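Serine/threonine-protein kinase PknI (Mycobacterium tuberculosis, PDB 5XLM) is a membrane-anchored kinase that phosphorylates serine and threonine residues and slows mycobacterial growth within the infected host, its extracellular sensor domain being the part described here. Local coordinates at residues Glu43-Lys48 / Pro169-Arg174; Trp65-Thr70 / Ala80-Asp85; Glu149-Val154 / Gly163-Ile168. All coordinates share one frame; numbering follows the deposited sequence.

Contact 1. Residues Glu43-Lys48 / Pro169-Arg174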
loop_
_atom_site.group_PDB
_atom_site.type_symbol
_atom_site.label_atom_id
_atom_site.label_comp_id
_atom_site.label_asym_id
_atom_site.label_seq_id
_atom_site.Cartn_x
_atom_site.Cartn_y
_atom_site.Cartn_z
ATOM N N GLU A 43 3.546 3.404 6.365
ATOM C CA GLU A 43 4.793 4.158 6.421
ATOM C C GLU A 43 5.681 3.705 5.270
ATOM O O GLU A 43 6.116 2.550 5.232
ATOM C CB GLU A 43 5.495 3.968 7.763
ATOM C CG GLU A 43 6.755 4.812 7.913
ATOM C CD GLU A 43 7.445 4.610 9.250
ATOM O OE1 GLU A 43 7.597 3.446 9.677
ATOM O OE2 GLU A 43 7.827 5.619 9.878
ATOM N N ILE A 44 5.934 4.612 4.331
ATOM C CA ILE A 44 6.882 4.374 3.250
ATOM C C ILE A 44 8.236 4.892 3.721
ATOM O O ILE A 44 8.471 6.102 3.754
ATOM C CB ILE A 44 6.435 5.057 1.952
ATOM C CG1 ILE A 44 5.041 4.572 1.555
ATOM C CG2 ILE A 44 7.423 4.778 0.832
ATOM C CD1 ILE A 44 4.970 3.085 1.275
ATOM N N GLN A 45 9.129 3.973 4.091
ATOM C CA GLN A 45 10.383 4.329 4.753
ATOM C C GLN A 45 11.445 4.636 3.701
ATOM O O GLN A 45 12.333 3.833 3.403
ATOM C CB GLN A 45 10.815 3.214 5.694
ATOM C CG GLN A 45 9.764 2.875 6.734
ATOM C CD GLN A 45 10.139 1.673 7.568
ATOM O OE1 GLN A 45 10.918 0.823 7.137
ATOM N NE2 GLN A 45 9.588 1.595 8.774
ATOM N N ARG A 46 11.350 5.845 3.143
ATOM C CA ARG A 46 12.267 6.294 2.102
ATOM C C ARG A 46 13.685 6.522 2.611
ATOM O O ARG A 46 14.594 6.698 1.792
ATOM C CB ARG A 46 11.731 7.571 1.448
ATOM C CG ARG A 46 10.795 7.316 0.271
ATOM C CD ARG A 46 10.192 8.606 -0.270
ATOM N NE ARG A 46 9.428 8.372 -1.494
ATOM C CZ ARG A 46 8.133 8.069 -1.522
ATOM N NH1 ARG A 46 7.522 7.869 -2.682
ATOM N NH2 ARG A 46 7.447 7.966 -0.390
ATOM N N SER A 47 13.903 6.515 3.928
ATOM C CA SER A 47 15.261 6.583 4.450
ATOM C C SER A 47 16.036 5.294 4.220
ATOM O O SER A 47 17.241 5.262 4.490
ATOM C CB SER A 47 15.242 6.906 5.944
ATOM O OG SER A 47 14.568 5.899 6.678
ATOM N N LYS A 48 15.375 4.240 3.738
ATOM C CA LYS A 48 16.011 2.958 3.460
ATOM C C LYS A 48 15.896 2.581 1.988
ATOM O O LYS A 48 15.991 1.399 1.640
ATOM C CB LYS A 48 15.399 1.863 4.335
ATOM C CG LYS A 48 15.478 2.136 5.827
ATOM C CD LYS A 48 14.374 1.386 6.557
ATOM C CE LYS A 48 14.675 1.231 8.037
ATOM N NZ LYS A 48 13.601 0.463 8.726
ATOM N N PRO A 169 11.356 0.036 1.856
ATOM C CA PRO A 169 10.619 -0.731 2.867
ATOM C C PRO A 169 9.344 -0.018 3.292
ATOM O O PRO A 169 9.250 1.211 3.256
ATOM C CB PRO A 169 11.616 -0.838 4.026
ATOM C CG PRO A 169 12.956 -0.713 3.369
ATOM C CD PRO A 169 12.756 0.267 2.248
ATOM N N ALA A 170 8.349 -0.811 3.689
ATOM C CA ALA A 170 7.040 -0.289 4.051
ATOM C C ALA A 170 6.480 -1.066 5.232
ATOM O O ALA A 170 6.693 -2.275 5.350
ATOM C CB ALA A 170 6.062 -0.360 2.872
ATOM N N VAL A 171 5.763 -0.360 6.103
ATOM C CA VAL A 171 5.099 -0.950 7.259
ATOM C C VAL A 171 3.661 -0.458 7.283
ATOM O O VAL A 171 3.395 0.722 7.026
ATOM C CB VAL A 171 5.817 -0.597 8.581
ATOM C CG1 VAL A 171 5.061 -1.165 9.775
ATOM C CG2 VAL A 171 7.248 -1.105 8.566
ATOM N N ALA A 172 2.733 -1.363 7.578
ATOM C CA ALA A 172 1.319 -1.031 7.694
ATOM C C ALA A 172 0.801 -1.559 9.022
ATOM O O ALA A 172 0.970 -2.743 9.331
ATOM C CB ALA A 172 0.511 -1.616 6.530
ATOM N N SER A 173 0.179 -0.684 9.805
ATOM C CA SER A 173 -0.340 -1.044 11.115
ATOM C C SER A 173 -1.769 -0.545 11.246
ATOM O O SER A 173 -2.088 0.573 10.827
ATOM C CB SER A 173 0.538 -0.472 12.235
ATOM O OG SER A 173 0.988 0.834 11.917
ATOM N N ARG A 174 -2.627 -1.382 11.822
ATOM C CA ARG A 174 -4.043 -1.062 11.936
ATOM C C ARG A 174 -4.281 -0.133 13.120
ATOM O O ARG A 174 -3.764 -0.363 14.217
ATOM C CB ARG A 174 -4.863 -2.343 12.087
ATOM C CG ARG A 174 -6.365 -2.125 12.062
ATOM C CD ARG A 174 -7.112 -3.441 12.194
ATOM N NE ARG A 174 -8.558 -3.267 12.064
ATOM C CZ ARG A 174 -9.370 -2.974 13.073
ATOM N NH1 ARG A 174 -8.879 -2.816 14.295
ATOM N NH2 ARG A 174 -10.673 -2.835 12.861
#
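Glu43 and Val171 face each other as a hydrogen-bonded pair of an antiparallel β-sheet, joining an early strand of the extracellular sensor domain to its last one. Glu43 N donates to Val171 O at 2.8 Å, almost straight at 173°, and Val171 N returns a bond to Glu43 O. The same carbonyl oxygen also meets Ala170 CA in a C-H...O contact. A third backbone bond, Gln45 N to Pro169 O at 2.9 Å, carries the pairing past the end of regular strand geometry, for Gln45 is the centre of an inverse gamma turn that bends the chain away.

On the face that carries Glu43 and Val171, a chain of side-chain hydrogen bonds runs along residues 43-48. Gln45 NE2 donates a hydrogen bond to Glu43 OE1 at 2.9 Å; OE1 lies close to the amide plane of Gln45, yet NE2 stands well above the carboxylate plane. Lys48 NZ reaches Gln45 OE1 from above the carbonyl plane at 3.1 Å. Gln45 CG is set anti to its carbonyl carbon (chi1 -57°), and the chain is extended beyond it. The amide, gripped at both ends, lies against the neighbouring strand: NE2 rests on Val171 CG2 at 3.6 Å, while OE1 lies near Pro169 CB.

Beyond these bonds the contact is apolar. Ile44 and Ala170 form the non-hydrogen-bonded pair, their side chains on the other face, where Leu136 also touches Ala170, and Ile44 CD1 meets Ala170 CB at 4.0 Å. At the exposed end Lys48 lies across the proline ring, its CB 3.7 Å from Pro169 CG.

Contact 2. Residues Trp65-Thr70 / Ala80-Asp85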
loop_
_atom_site.group_PDB
_atom_site.type_symbol
_atom_site.label_atom_id
_atom_site.label_comp_id
_atom_site.label_asym_id
_atom_site.label_seq_id
_atom_site.Cartn_x
_atom_site.Cartn_y
_atom_site.Cartn_z
ATOM N N TRP A 65 -2.507 7.551 5.900
ATOM C CA TRP A 65 -3.580 6.791 6.523
ATOM C C TRP A 65 -4.616 6.388 5.486
ATOM O O TRP A 65 -4.960 7.171 4.594
ATOM C CB TRP A 65 -4.232 7.588 7.656
ATOM C CG TRP A 65 -3.416 7.548 8.907
ATOM C CD1 TRP A 65 -3.601 6.725 9.980
ATOM C CD2 TRP A 65 -2.264 8.345 9.206
ATOM N NE1 TRP A 65 -2.644 6.970 10.935
ATOM C CE2 TRP A 65 -1.810 7.958 10.482
ATOM C CE3 TRP A 65 -1.578 9.353 8.521
ATOM C CZ2 TRP A 65 -0.702 8.545 11.089
ATOM C CZ3 TRP A 65 -0.475 9.933 9.125
ATOM C CH2 TRP A 65 -0.048 9.527 10.396
ATOM N N TRP A 66 -5.109 5.158 5.614
ATOM C CA TRP A 66 -5.989 4.559 4.626
ATOM C C TRP A 66 -7.112 3.810 5.326
ATOM O O TRP A 66 -6.940 3.293 6.434
ATOM C CB TRP A 66 -5.217 3.604 3.703
ATOM C CG TRP A 66 -4.064 4.252 2.996
ATOM C CD1 TRP A 66 -2.829 4.519 3.513
ATOM C CD2 TRP A 66 -4.039 4.709 1.640
ATOM N NE1 TRP A 66 -2.038 5.119 2.564
ATOM C CE2 TRP A 66 -2.756 5.245 1.404
ATOM C CE3 TRP A 66 -4.976 4.715 0.602
ATOM C CZ2 TRP A 66 -2.389 5.785 0.174
ATOM C CZ3 TRP A 66 -4.608 5.250 -0.620
ATOM C CH2 TRP A 66 -3.326 5.778 -0.824
ATOM N N ALA A 67 -8.266 3.761 4.670
ATOM C CA ALA A 67 -9.406 2.980 5.129
ATOM C C ALA A 67 -9.504 1.740 4.249
ATOM O O ALA A 67 -9.821 1.838 3.059
ATOM C CB ALA A 67 -10.688 3.807 5.081
ATOM N N PHE A 68 -9.215 0.580 4.830
ATOM C CA PHE A 68 -9.186 -0.683 4.106
ATOM C C PHE A 68 -10.495 -1.441 4.292
ATOM O O PHE A 68 -11.069 -1.454 5.385
ATOM C CB PHE A 68 -8.023 -1.560 4.581
ATOM C CG PHE A 68 -6.736 -1.337 3.837
ATOM C CD1 PHE A 68 -6.332 -2.221 2.849
ATOM C CD2 PHE A 68 -5.922 -0.256 4.136
ATOM C CE1 PHE A 68 -5.145 -2.027 2.167
ATOM C CE2 PHE A 68 -4.733 -0.057 3.456
ATOM C CZ PHE A 68 -4.345 -0.944 2.471
ATOM N N ARG A 69 -10.959 -2.074 3.217
ATOM C CA ARG A 69 -12.045 -3.040 3.288
ATOM C C ARG A 69 -11.699 -4.210 2.376
ATOM O O ARG A 69 -11.087 -4.026 1.319
ATOM C CB ARG A 69 -13.395 -2.410 2.901
ATOM C CG ARG A 69 -13.708 -2.450 1.422
ATOM C CD ARG A 69 -14.835 -1.503 1.037
ATOM N NE ARG A 69 -16.165 -2.007 1.368
ATOM C CZ ARG A 69 -17.061 -1.335 2.083
ATOM N NH1 ARG A 69 -16.776 -0.124 2.542
ATOM N NH2 ARG A 69 -18.248 -1.870 2.331
ATOM N N THR A 70 -12.069 -5.416 2.799
ATOM C CA THR A 70 -11.691 -6.638 2.104
ATOM C C THR A 70 -12.930 -7.466 1.799
ATOM O O THR A 70 -13.834 -7.578 2.632
ATOM C CB THR A 70 -10.696 -7.462 2.938
ATOM O OG1 THR A 70 -9.486 -6.714 3.119
ATOM C CG2 THR A 70 -10.367 -8.780 2.252
ATOM N N ALA A 80 -9.534 -3.028 -0.982
ATOM C CA ALA A 80 -9.572 -1.680 -1.521
ATOM C C ALA A 80 -9.246 -0.693 -0.412
ATOM O O ALA A 80 -9.695 -0.858 0.727
ATOM C CB ALA A 80 -10.941 -1.365 -2.122
ATOM N N ALA A 81 -8.460 0.324 -0.741
ATOM C CA ALA A 81 -8.022 1.303 0.242
ATOM C C ALA A 81 -8.246 2.707 -0.297
ATOM O O ALA A 81 -7.764 3.042 -1.385
ATOM C CB ALA A 81 -6.546 1.104 0.600
ATOM N N THR A 82 -8.977 3.522 0.462
ATOM C CA THR A 82 -9.175 4.923 0.129
ATOM C C THR A 82 -8.381 5.778 1.106
ATOM O O THR A 82 -8.340 5.488 2.305
ATOM C CB THR A 82 -10.659 5.305 0.137
ATOM O OG1 THR A 82 -10.792 6.709 -0.143
ATOM C CG2 THR A 82 -11.306 4.984 1.480
ATOM N N MET A 83 -7.738 6.818 0.585
ATOM C CA MET A 83 -6.824 7.615 1.390
ATOM C C MET A 83 -7.585 8.549 2.320
ATOM O O MET A 83 -8.569 9.183 1.927
ATOM C CB MET A 83 -5.892 8.422 0.490
ATOM C CG MET A 83 -4.685 8.996 1.205
ATOM S SD MET A 83 -3.547 9.800 0.061
ATOM C CE MET A 83 -2.186 10.215 1.147
ATOM N N LEU A 84 -7.121 8.625 3.560
ATOM C CA LEU A 84 -7.676 9.526 4.556
ATOM C C LEU A 84 -6.817 10.783 4.648
ATOM O O LEU A 84 -5.692 10.838 4.143
ATOM C CB LEU A 84 -7.770 8.824 5.914
ATOM C CG LEU A 84 -8.546 7.503 5.936
ATOM C CD1 LEU A 84 -8.435 6.856 7.306
ATOM C CD2 LEU A 84 -10.006 7.715 5.555
ATOM N N ASP A 85 -7.367 11.807 5.292
ATOM C CA ASP A 85 -6.632 13.054 5.439
ATOM C C ASP A 85 -5.498 12.884 6.444
ATOM O O ASP A 85 -5.556 12.045 7.345
ATOM C CB ASP A 85 -7.574 14.180 5.866
ATOM C CG ASP A 85 -7.004 15.556 5.581
ATOM O OD1 ASP A 85 -5.998 15.930 6.220
ATOM O OD2 ASP A 85 -7.551 16.253 4.698
HETATM O O HOH W 1 -3.143 10.099 4.597
#
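Phe68 and Ala81 form the tightest side-chain packing of this antiparallel β-hairpin: Ala81 CB stands over the centre of the Phe68 ring, 3.5 Å from its centroid and only 12° off the normal, a CH-pi contact in which the methyl meets the ring face squarely. Beside it on the same face, Met83 lies obliquely across Trp66. Its CB sits over the six-membered ring, 3.9 Å from the centroid, and CG follows toward the rim. Met83 CG is anti to the backbone N (chi1 -165°), and the extended chain beyond it carries SD on to a Met-aromatic contact, 4.6 Å from that centroid and oblique to the ring. Trp66 NE1 instead bonds to Thr64 OG1.

The opposite face is packed by smaller groups. Ala67 CB touches Thr82 CG2 at 3.8 Å and Leu84 CD2 a little farther off, while two pairs of reciprocal backbone bonds, Ala67 with Thr82 and Arg69 with Ala80, lock the register.

The looser, wetter part is the edge beside Trp65. Leu84 N still binds Trp65 O at 2.8 Å, but Trp65 CB and Leu84 CB come no nearer than 4.1 Å. A water bridges the backbones, accepting from Trp65 N and donating to Leu84 O at 2.7 Å. The Trp65 indole leads away from residues 80-85 and stacks on His89.

The hairpin is flanked within the sheet by strand 38-51 beside residues 65-70 and strand 100-105 beside residues 80-83; Tyr40 and Phe100 make edge-to-face contacts with Phe68 and Trp66, respectively.

Contact 3. Residues Glu149-Val154 / Gly163-Ile168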
loop_
_atom_site.group_PDB
_atom_site.type_symbol
_atom_site.label_atom_id
_atom_site.label_comp_id
_atom_site.label_asym_id
_atom_site.label_seq_id
_atom_site.Cartn_x
_atom_site.Cartn_y
_atom_site.Cartn_z
ATOM N N GLU A 149 7.245 -3.753 1.068
ATOM C CA GLU A 149 8.107 -2.820 0.362
ATOM C C GLU A 149 7.370 -2.262 -0.842
ATOM O O GLU A 149 6.464 -2.900 -1.386
ATOM C CB GLU A 149 9.411 -3.490 -0.083
ATOM C CG GLU A 149 9.195 -4.675 -1.001
ATOM C CD GLU A 149 10.467 -5.449 -1.280
ATOM O OE1 GLU A 149 11.549 -4.826 -1.352
ATOM O OE2 GLU A 149 10.383 -6.689 -1.423
ATOM N N MET A 150 7.767 -1.059 -1.242
ATOM C CA MET A 150 7.321 -0.465 -2.492
ATOM C C MET A 150 8.383 -0.726 -3.552
ATOM O O MET A 150 9.568 -0.454 -3.330
ATOM C CB MET A 150 7.078 1.034 -2.313
ATOM C CG MET A 150 6.437 1.733 -3.499
ATOM S SD MET A 150 5.935 3.411 -3.059
ATOM C CE MET A 150 6.061 4.246 -4.639
ATOM N N VAL A 151 7.963 -1.275 -4.688
ATOM C CA VAL A 151 8.877 -1.704 -5.741
ATOM C C VAL A 151 8.641 -0.830 -6.962
ATOM O O VAL A 151 7.527 -0.792 -7.503
ATOM C CB VAL A 151 8.694 -3.191 -6.084
ATOM C CG1 VAL A 151 9.665 -3.604 -7.176
ATOM C CG2 VAL A 151 8.888 -4.051 -4.842
ATOM N N VAL A 152 9.686 -0.136 -7.400
ATOM C CA VAL A 152 9.625 0.764 -8.545
ATOM C C VAL A 152 10.621 0.261 -9.581
ATOM O O VAL A 152 11.838 0.397 -9.399
ATOM C CB VAL A 152 9.926 2.215 -8.150
ATOM C CG1 VAL A 152 9.719 3.139 -9.338
ATOM C CG2 VAL A 152 9.057 2.636 -6.973
ATOM N N THR A 153 10.110 -0.314 -10.666
ATOM C CA THR A 153 10.939 -0.844 -11.741
ATOM C C THR A 153 10.958 0.143 -12.902
ATOM O O THR A 153 9.901 0.533 -13.407
ATOM C CB THR A 153 10.420 -2.204 -12.209
ATOM O OG1 THR A 153 10.200 -3.047 -11.071
ATOM C CG2 THR A 153 11.430 -2.869 -13.128
ATOM N N VAL A 154 12.161 0.531 -13.329
ATOM C CA VAL A 154 12.345 1.575 -14.331
ATOM C C VAL A 154 12.343 0.964 -15.726
ATOM O O VAL A 154 12.925 -0.103 -15.956
ATOM C CB VAL A 154 13.650 2.351 -14.072
ATOM C CG1 VAL A 154 13.825 3.447 -15.103
ATOM C CG2 VAL A 154 13.654 2.927 -12.664
ATOM N N GLY A 163 16.137 0.309 -16.346
ATOM C CA GLY A 163 16.095 -1.097 -15.993
ATOM C C GLY A 163 16.342 -1.442 -14.537
ATOM O O GLY A 163 16.252 -2.613 -14.157
ATOM N N ALA A 164 16.653 -0.448 -13.710
ATOM C CA ALA A 164 16.922 -0.713 -12.306
ATOM C C ALA A 164 15.621 -0.952 -11.544
ATOM O O ALA A 164 14.516 -0.791 -12.071
ATOM C CB ALA A 164 17.702 0.436 -11.680
ATOM N N VAL A 165 15.764 -1.348 -10.282
ATOM C CA VAL A 165 14.634 -1.654 -9.410
ATOM C C VAL A 165 14.841 -0.905 -8.101
ATOM O O VAL A 165 15.779 -1.202 -7.352
ATOM C CB VAL A 165 14.486 -3.158 -9.153
ATOM C CG1 VAL A 165 13.334 -3.417 -8.192
ATOM C CG2 VAL A 165 14.272 -3.904 -10.459
ATOM N N ILE A 166 13.967 0.056 -7.819
ATOM C CA ILE A 166 14.020 0.825 -6.581
ATOM C C ILE A 166 13.118 0.159 -5.552
ATOM O O ILE A 166 11.934 -0.087 -5.814
ATOM C CB ILE A 166 13.596 2.282 -6.820
ATOM C CG1 ILE A 166 14.422 2.900 -7.948
ATOM C CG2 ILE A 166 13.743 3.087 -5.543
ATOM C CD1 ILE A 166 14.068 4.340 -8.243
ATOM N N ARG A 167 13.672 -0.130 -4.378
ATOM C CA ARG A 167 12.947 -0.790 -3.302
ATOM C C ARG A 167 12.926 0.115 -2.080
ATOM O O ARG A 167 13.970 0.628 -1.663
ATOM C CB ARG A 167 13.580 -2.140 -2.956
ATOM C CG ARG A 167 13.487 -3.162 -4.076
ATOM C CD ARG A 167 14.130 -4.481 -3.685
ATOM N NE ARG A 167 14.107 -5.444 -4.781
ATOM C CZ ARG A 167 15.035 -5.513 -5.730
ATOM N NH1 ARG A 167 16.060 -4.673 -5.721
ATOM N NH2 ARG A 167 14.939 -6.419 -6.692
ATOM N N ILE A 168 11.736 0.310 -1.515
ATOM C CA ILE A 168 11.547 1.150 -0.341
ATOM C C ILE A 168 10.777 0.334 0.689
ATOM O O ILE A 168 9.634 -0.055 0.437
ATOM C CB ILE A 168 10.791 2.449 -0.665
ATOM C CG1 ILE A 168 11.416 3.143 -1.877
ATOM C CG2 ILE A 168 10.796 3.376 0.535
ATOM C CD1 ILE A 168 10.436 3.957 -2.693
#
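Glu149 and Arg167 have contrasting first torsions: Glu149 CG stands between its backbone N and carbonyl carbon (chi1 59°), whereas Arg167 CG is anti to its carbonyl carbon (chi1 -65°). Beyond these CG atoms the extended chains run side by side, and Glu149 OE1 lies against the Arg167 methylenes, 3.5 Å from CD. The charged groups stop short of a salt bridge, with OE1 4.3 Å from Arg167 NE and the two planes 46° apart. Other partners hold the charged ends: Arg139 forms a salt bridge with Glu149 OE2, and Tyr53 makes a cation-pi contact with Arg167. One face of the guanidinium is covered by Val165 CG1, 3.6 Å above its plane and over its centre.

That same methyl meets Val151 CG1 at 3.8 Å, extending the packed row on this face, where Val165 CG2 also lies beside Thr153 CG2. The other face is aliphatic, Val152 CB approaching Ile166 CB at 3.9 Å, with Met150 beside Ile168.

Between these faces, Met150 with Ile168 and Val152 with Ile166 exchange paired backbone bonds, Met150 N to Ile168 O being 2.7 Å. Val154 N closes the series on Ala164 O, nearly straight, at the poorly ordered end formed by Gly163 and Ala164. Alternating hydrogen-bonded and non-hydrogen-bonded pairs are the hallmark of antiparallel pairing, and strands 146-154 and 165-174, consecutive in the chain, make it a β-hairpin.

Overall arrangement
All three contacts lie in one antiparallel sheet, and together they show how local hairpins are tied into a fold by a pairing distant in sequence. Contacts 2 and 3 are each hairpins, one following the other along the chain; their centres are 23 Å apart, on opposite sides of the domain's centre. Contact 1 brackets both in sequence and links them: its strand 165-174 continues from contact 3, and its strand 38-51 neighbours strand 62-72 of contact 2. Contacts 1 and 3 touch directly, Ile168 CG2 packing 3.7 Å from Ile44 CG2, whereas contacts 1 and 2 remain about 6 Å apart at their nearest atoms. This extracellular domain is separate from the catalytic kinase domain.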